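Local coordinates for protein SCO1 homolog 1, mitochondrial (Arabidopsis thaliana, PDB 6N5U), which binds copper(I) and is thought to act as a mitochondrial metallochaperone that helps insert copper into cytochrome c oxidase, at residues I34-G38 against V109-V115. Numbering follows the deposited sequence.
Sequences ILYFG and VARSYRV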
loop_
_atom_site.group_PDB
_atom_site.type_symbol
_atom_site.label_atom_id
_atom_site.label_comp_id
_atom_site.label_asym_id
_atom_site.label_seq_id
_atom_site.Cartn_x
_atom_site.Cartn_y
_atom_site.Cartn_z
ATOM N N ILE A 34 5.578 -2.864 -3.148
ATOM C CA ILE A 34 5.413 -1.457 -2.763
ATOM C C ILE A 34 4.163 -1.373 -1.908
ATOM O O ILE A 34 3.092 -1.687 -2.405
ATOM C CB ILE A 34 5.410 -0.423 -3.936
ATOM C CG1 ILE A 34 6.713 -0.500 -4.771
ATOM C CG2 ILE A 34 5.200 1.001 -3.389
ATOM C CD1 ILE A 34 6.684 0.219 -6.129
ATOM N N LEU A 35 4.292 -0.971 -0.621
ATOM C CA LEU A 35 3.149 -0.888 0.310
ATOM C C LEU A 35 2.662 0.552 0.441
ATOM O O LEU A 35 3.475 1.438 0.684
ATOM C CB LEU A 35 3.488 -1.426 1.715
ATOM C CG LEU A 35 4.244 -2.739 1.879
ATOM C CD1 LEU A 35 4.865 -2.802 3.255
ATOM C CD2 LEU A 35 3.333 -3.932 1.755
ATOM N N TYR A 36 1.356 0.786 0.258
ATOM C CA TYR A 36 0.734 2.104 0.362
ATOM C C TYR A 36 -0.361 1.991 1.403
ATOM O O TYR A 36 -1.217 1.101 1.318
ATOM C CB TYR A 36 0.176 2.634 -1.005
ATOM C CG TYR A 36 -0.594 3.938 -0.881
ATOM C CD1 TYR A 36 0.073 5.152 -0.732
ATOM C CD2 TYR A 36 -1.987 3.948 -0.822
ATOM C CE1 TYR A 36 -0.625 6.343 -0.504
ATOM C CE2 TYR A 36 -2.696 5.132 -0.596
ATOM C CZ TYR A 36 -2.012 6.331 -0.451
ATOM O OH TYR A 36 -2.694 7.508 -0.241
ATOM N N PHE A 37 -0.327 2.871 2.394
ATOM C CA PHE A 37 -1.343 2.861 3.452
ATOM C C PHE A 37 -2.383 3.913 3.077
ATOM O O PHE A 37 -2.018 5.055 2.752
ATOM C CB PHE A 37 -0.696 3.143 4.825
ATOM C CG PHE A 37 0.149 2.012 5.394
ATOM C CD1 PHE A 37 1.417 1.739 4.885
ATOM C CD2 PHE A 37 -0.316 1.242 6.461
ATOM C CE1 PHE A 37 2.181 0.689 5.387
ATOM C CE2 PHE A 37 0.458 0.192 6.972
ATOM C CZ PHE A 37 1.697 -0.082 6.419
ATOM N N GLY A 38 -3.641 3.497 3.049
ATOM C CA GLY A 38 -4.743 4.372 2.674
ATOM C C GLY A 38 -6.078 3.948 3.234
ATOM O O GLY A 38 -6.123 3.124 4.143
ATOM N N VAL A 109 0.277 -3.171 12.545
ATOM C CA VAL A 109 1.011 -3.006 11.280
ATOM C C VAL A 109 1.392 -1.523 11.033
ATOM O O VAL A 109 2.496 -1.263 10.551
ATOM C CB VAL A 109 0.300 -3.678 10.067
ATOM C CG1 VAL A 109 -1.016 -2.988 9.703
ATOM C CG2 VAL A 109 1.235 -3.791 8.866
ATOM N N ALA A 110 0.511 -0.566 11.403
ATOM C CA ALA A 110 0.807 0.851 11.237
ATOM C C ALA A 110 1.955 1.214 12.165
ATOM O O ALA A 110 2.894 1.866 11.722
ATOM C CB ALA A 110 -0.423 1.692 11.520
ATOM N N ARG A 111 1.938 0.701 13.412
ATOM C CA ARG A 111 3.012 0.900 14.384
ATOM C C ARG A 111 4.341 0.406 13.802
ATOM O O ARG A 111 5.302 1.165 13.806
ATOM C CB ARG A 111 2.722 0.132 15.674
ATOM C CG ARG A 111 3.265 0.798 16.921
ATOM C CD ARG A 111 3.504 -0.170 18.070
ATOM N NE ARG A 111 2.407 -1.110 18.301
ATOM C CZ ARG A 111 1.305 -0.838 18.995
ATOM N NH1 ARG A 111 1.125 0.366 19.523
ATOM N NH2 ARG A 111 0.367 -1.765 19.154
ATOM N N SER A 112 4.372 -0.843 13.270
ATOM C CA SER A 112 5.538 -1.498 12.683
ATOM C C SER A 112 6.170 -0.677 11.562
ATOM O O SER A 112 7.395 -0.547 11.504
ATOM C CB SER A 112 5.171 -2.892 12.184
ATOM O OG SER A 112 5.056 -3.798 13.269
ATOM N N TYR A 113 5.332 -0.090 10.715
ATOM C CA TYR A 113 5.745 0.726 9.576
ATOM C C TYR A 113 5.864 2.214 9.940
ATOM O O TYR A 113 6.204 3.013 9.094
ATOM C CB TYR A 113 4.813 0.464 8.355
ATOM C CG TYR A 113 5.104 -0.897 7.752
ATOM C CD1 TYR A 113 4.530 -2.049 8.279
ATOM C CD2 TYR A 113 6.068 -1.049 6.757
ATOM C CE1 TYR A 113 4.876 -3.314 7.806
ATOM C CE2 TYR A 113 6.422 -2.309 6.273
ATOM C CZ TYR A 113 5.817 -3.441 6.797
ATOM O OH TYR A 113 6.171 -4.689 6.334
ATOM N N ARG A 114 5.645 2.575 11.207
ATOM C CA ARG A 114 5.744 3.965 11.674
ATOM C C ARG A 114 4.763 4.879 10.920
ATOM O O ARG A 114 5.120 5.955 10.437
ATOM C CB ARG A 114 7.203 4.497 11.649
ATOM C CG ARG A 114 8.313 3.531 12.130
ATOM C CD ARG A 114 8.015 2.959 13.491
ATOM N NE ARG A 114 9.149 2.258 14.068
ATOM C CZ ARG A 114 9.036 1.349 15.027
ATOM N NH1 ARG A 114 7.838 0.989 15.472
ATOM N NH2 ARG A 114 10.120 0.781 15.542
ATOM N N VAL A 115 3.524 4.418 10.802
ATOM C CA VAL A 115 2.458 5.130 10.109
ATOM C C VAL A 115 1.516 5.805 11.123
ATOM O O VAL A 115 1.060 5.170 12.082
ATOM C CB VAL A 115 1.698 4.195 9.117
ATOM C CG1 VAL A 115 0.460 4.872 8.531
ATOM C CG2 VAL A 115 2.621 3.718 7.998
#
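Start with the Phe37 ring, the main bump here: it projects from the strand into a hollow formed where helix 103-112 runs out into the following loop. Val109 and Ala110 close the hollow on the helix side, with Phe37 CE2 4.4 Å from Val109 CG1 and 4.3 Å from Ala110 CA. The ring tip lodges by Tyr113, where Phe37 CZ lies 3.7 Å from Tyr113 CB. Val115 is the lid: its CG2 sits 3.8 Å from the Phe37 ring centroid, almost on the ring normal, a CH-pi contact over one face. Two residues back, Leu35 is the second bump: Leu35 CD1 lies against the Tyr113 ring, 3.4 Å from Tyr113 CE2, so the Tyr113 side chain meets both Leu35 and Phe37. The Phe37 and Tyr113 rings meet obliquely, planes at 44°. In this thioredoxin fold, strand 32-38 is an inner strand of the central sheet, and its side chains, alternating as in any β-strand, are covered on both faces: Leu35 and Phe37 point to the C-terminal end of helix 103-112 and the residues that follow it, while Ile34 and Tyr36 pack on helix 45-64 across the sheet. What curls Val115 back over the ring is a Schellman motif: Arg114 takes a positive phi, and Val115 N bonds to Ala110 O (2.8 Å) while Arg114 N bonds to Arg111 O (3.0 Å). The copper site of Cys42, Cys46 and His131 is close by; the Val115 side chain is about 5 Å from that of His131, and the Phe37 side chain about 9 Å from the copper(I) ion.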